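Long-range contact in MUTM (fpg) protein (Thermus thermophilus, PDB 1EE8), which belongs to the MutM (Fpg) protein family, combining an N-terminal beta-rich domain, an H2TH domain and a zinc finger: residues 29-35 with 100-106. Residues are numbered along the deposited sequence.
Sequences DPARYRN and RFGRLFG
Parallel pairing of Tyr33-Arg34 with the strand beginning at Arg103 sets Tyr33 beside Leu104 (CA-CA 4.4 Å) and Arg34 beside Phe105 (5.1 Å). Three backbone hydrogen bonds fix this register: Leu104 N to Arg32 O (3.1 Å), Arg34 N to Leu104 O (3.0 Å) and Gly106 N to Arg34 O (2.8 Å). Residues 30-32 take helical phi/psi, and Asp29 OD2 accepts from Arg32 N (3.1 Å), an Asx motif. Arg32, extended (m, t, t), donates NE to Arg100 O (3.1 Å) and stacks its guanidinium on that of Arg100 (centres 3.8 Å, planes 18°); Asp29 OD1 offsets the like charges, bridging Arg32 NH1 (2.8 Å) and Arg100 NH2 (3.3 Å). Arg103 (m, m, t) folds back, NH2 donating to Gly102 O (2.8 Å) and Arg100 O (3.1 Å). On one face Tyr33 CD1 packs on Leu104 CB (3.7 Å); on the other Arg34 NH1 approaches the Phe105 ring edge at CE1 (3.4 Å). Strand 33-34 is outermost in the mixed beta-sheet of the Fpg N-terminal domain.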
loop_
_atom_site.group_PDB
_atom_site.type_symbol
_atom_site.label_atom_id
_atom_site.label_comp_id
_atom_site.label_asym_id
_atom_site.label_seq_id
_atom_site.Cartn_x
_atom_site.Cartn_y
_atom_site.Cartn_z
ATOM N N ASP A 29 6.502 -10.830 -7.305
ATOM C CA ASP A 29 5.438 -11.819 -7.256
ATOM C C ASP A 29 4.291 -11.274 -6.415
ATOM O O ASP A 29 4.065 -11.708 -5.289
ATOM C CB ASP A 29 5.934 -13.140 -6.670
ATOM C CG ASP A 29 4.864 -14.230 -6.707
ATOM O OD1 ASP A 29 5.188 -15.403 -6.418
ATOM O OD2 ASP A 29 3.692 -13.907 -7.023
ATOM N N PRO A 30 3.553 -10.303 -6.961
ATOM C CA PRO A 30 2.417 -9.692 -6.266
ATOM C C PRO A 30 1.311 -10.702 -5.956
ATOM O O PRO A 30 0.432 -10.437 -5.142
ATOM C CB PRO A 30 1.976 -8.586 -7.227
ATOM C CG PRO A 30 2.414 -9.105 -8.585
ATOM C CD PRO A 30 3.780 -9.661 -8.265
ATOM N N ALA A 31 1.370 -11.869 -6.591
ATOM C CA ALA A 31 0.375 -12.911 -6.356
ATOM C C ALA A 31 0.558 -13.523 -4.975
ATOM O O ALA A 31 -0.413 -13.777 -4.263
ATOM C CB ALA A 31 0.493 -14.005 -7.419
ATOM N N ARG A 32 1.813 -13.761 -4.604
ATOM C CA ARG A 32 2.135 -14.363 -3.313
ATOM C C ARG A 32 2.447 -13.342 -2.215
ATOM O O ARG A 32 2.137 -13.558 -1.048
ATOM C CB ARG A 32 3.326 -15.311 -3.466
ATOM C CG ARG A 32 3.068 -16.542 -4.332
ATOM C CD ARG A 32 4.267 -17.495 -4.282
ATOM N NE ARG A 32 4.015 -18.773 -4.947
ATOM C CZ ARG A 32 4.005 -18.952 -6.266
ATOM N NH1 ARG A 32 4.240 -17.931 -7.083
ATOM N NH2 ARG A 32 3.760 -20.159 -6.773
ATOM N N TYR A 33 3.081 -12.241 -2.594
ATOM C CA TYR A 33 3.442 -11.191 -1.646
ATOM C C TYR A 33 2.548 -10.016 -1.965
ATOM O O TYR A 33 2.841 -9.207 -2.842
ATOM C CB TYR A 33 4.920 -10.868 -1.824
ATOM C CG TYR A 33 5.713 -12.145 -1.897
ATOM C CD1 TYR A 33 5.474 -13.175 -0.990
ATOM C CD2 TYR A 33 6.634 -12.366 -2.920
ATOM C CE1 TYR A 33 6.119 -14.400 -1.102
ATOM C CE2 TYR A 33 7.285 -13.588 -3.037
ATOM C CZ TYR A 33 7.017 -14.601 -2.130
ATOM O OH TYR A 33 7.597 -15.832 -2.284
ATOM N N ARG A 34 1.439 -9.949 -1.237
ATOM C CA ARG A 34 0.417 -8.940 -1.463
ATOM C C ARG A 34 0.480 -7.675 -0.637
ATOM O O ARG A 34 0.668 -7.720 0.583
ATOM C CB ARG A 34 -0.950 -9.585 -1.270
ATOM C CG ARG A 34 -1.159 -10.814 -2.127
ATOM C CD ARG A 34 -2.345 -11.636 -1.639
ATOM N NE ARG A 34 -2.401 -12.922 -2.326
ATOM C CZ ARG A 34 -3.003 -14.007 -1.848
ATOM N NH1 ARG A 34 -3.610 -13.970 -0.668
ATOM N NH2 ARG A 34 -2.999 -15.132 -2.553
ATOM N N ASN A 35 0.306 -6.547 -1.323
ATOM C CA ASN A 35 0.295 -5.237 -0.685
ATOM C C ASN A 35 1.500 -4.983 0.203
ATOM O O ASN A 35 1.370 -4.382 1.264
ATOM C CB ASN A 35 -0.986 -5.087 0.146
ATOM C CG ASN A 35 -2.240 -5.272 -0.686
ATOM O OD1 ASN A 35 -3.036 -6.185 -0.450
ATOM N ND2 ASN A 35 -2.417 -4.407 -1.670
ATOM N N ARG A 100 7.731 -22.482 -2.573
ATOM C CA ARG A 100 6.847 -21.342 -2.810
ATOM C C ARG A 100 5.476 -21.362 -2.143
ATOM O O ARG A 100 4.513 -20.828 -2.694
ATOM C CB ARG A 100 6.661 -21.132 -4.319
ATOM C CG ARG A 100 7.961 -21.166 -5.112
ATOM C CD ARG A 100 7.755 -20.769 -6.565
ATOM N NE ARG A 100 7.613 -19.325 -6.724
ATOM C CZ ARG A 100 7.441 -18.718 -7.895
ATOM N NH1 ARG A 100 7.382 -19.435 -9.012
ATOM N NH2 ARG A 100 7.336 -17.395 -7.955
ATOM N N PHE A 101 5.381 -21.966 -0.963
ATOM C CA PHE A 101 4.110 -21.996 -0.250
ATOM C C PHE A 101 3.980 -20.764 0.644
ATOM O O PHE A 101 2.876 -20.366 1.017
ATOM C CB PHE A 101 4.002 -23.268 0.587
ATOM C CG PHE A 101 3.642 -24.479 -0.215
ATOM C CD1 PHE A 101 2.362 -24.614 -0.750
ATOM C CD2 PHE A 101 4.578 -25.483 -0.445
ATOM C CE1 PHE A 101 2.018 -25.738 -1.500
ATOM C CE2 PHE A 101 4.247 -26.609 -1.193
ATOM C CZ PHE A 101 2.964 -26.738 -1.722
ATOM N N GLY A 102 5.113 -20.158 0.978
ATOM C CA GLY A 102 5.085 -18.974 1.814
ATOM C C GLY A 102 4.288 -17.834 1.197
ATOM O O GLY A 102 4.130 -17.753 -0.020
ATOM N N ARG A 103 3.777 -16.951 2.046
ATOM C CA ARG A 103 3.011 -15.803 1.588
ATOM C C ARG A 103 3.357 -14.602 2.459
ATOM O O ARG A 103 3.791 -14.764 3.595
ATOM C CB ARG A 103 1.508 -16.087 1.698
ATOM C CG ARG A 103 0.998 -17.206 0.796
ATOM C CD ARG A 103 0.881 -16.741 -0.642
ATOM N NE ARG A 103 0.313 -17.776 -1.507
ATOM C CZ ARG A 103 0.972 -18.857 -1.918
ATOM N NH1 ARG A 103 0.371 -19.746 -2.703
ATOM N NH2 ARG A 103 2.232 -19.050 -1.558
ATOM N N LEU A 104 3.186 -13.404 1.910
ATOM C CA LEU A 104 3.427 -12.174 2.660
ATOM C C LEU A 104 2.168 -11.336 2.493
ATOM O O LEU A 104 1.586 -11.293 1.407
ATOM C CB LEU A 104 4.633 -11.396 2.115
ATOM C CG LEU A 104 6.050 -11.899 2.436
ATOM C CD1 LEU A 104 7.074 -10.912 1.853
ATOM C CD2 LEU A 104 6.238 -12.043 3.949
ATOM N N PHE A 105 1.754 -10.676 3.566
ATOM C CA PHE A 105 0.557 -9.848 3.541
ATOM C C PHE A 105 0.794 -8.487 4.173
ATOM O O PHE A 105 1.124 -8.390 5.356
ATOM C CB PHE A 105 -0.577 -10.526 4.312
ATOM C CG PHE A 105 -0.917 -11.900 3.825
ATOM C CD1 PHE A 105 -1.857 -12.083 2.814
ATOM C CD2 PHE A 105 -0.319 -13.018 4.397
ATOM C CE1 PHE A 105 -2.201 -13.365 2.382
ATOM C CE2 PHE A 105 -0.659 -14.308 3.969
ATOM C CZ PHE A 105 -1.605 -14.475 2.960
ATOM N N GLY A 106 0.626 -7.438 3.380
ATOM C CA GLY A 106 0.767 -6.095 3.906
ATOM C C GLY A 106 -0.651 -5.733 4.299
ATOM O O GLY A 106 -1.557 -5.793 3.468
HETATM O O HOH W 1 7.789 -16.132 -5.636
HETATM O O HOH W 2 2.031 -21.299 -4.180
HETATM O O HOH W 3 6.569 -18.120 -1.429
#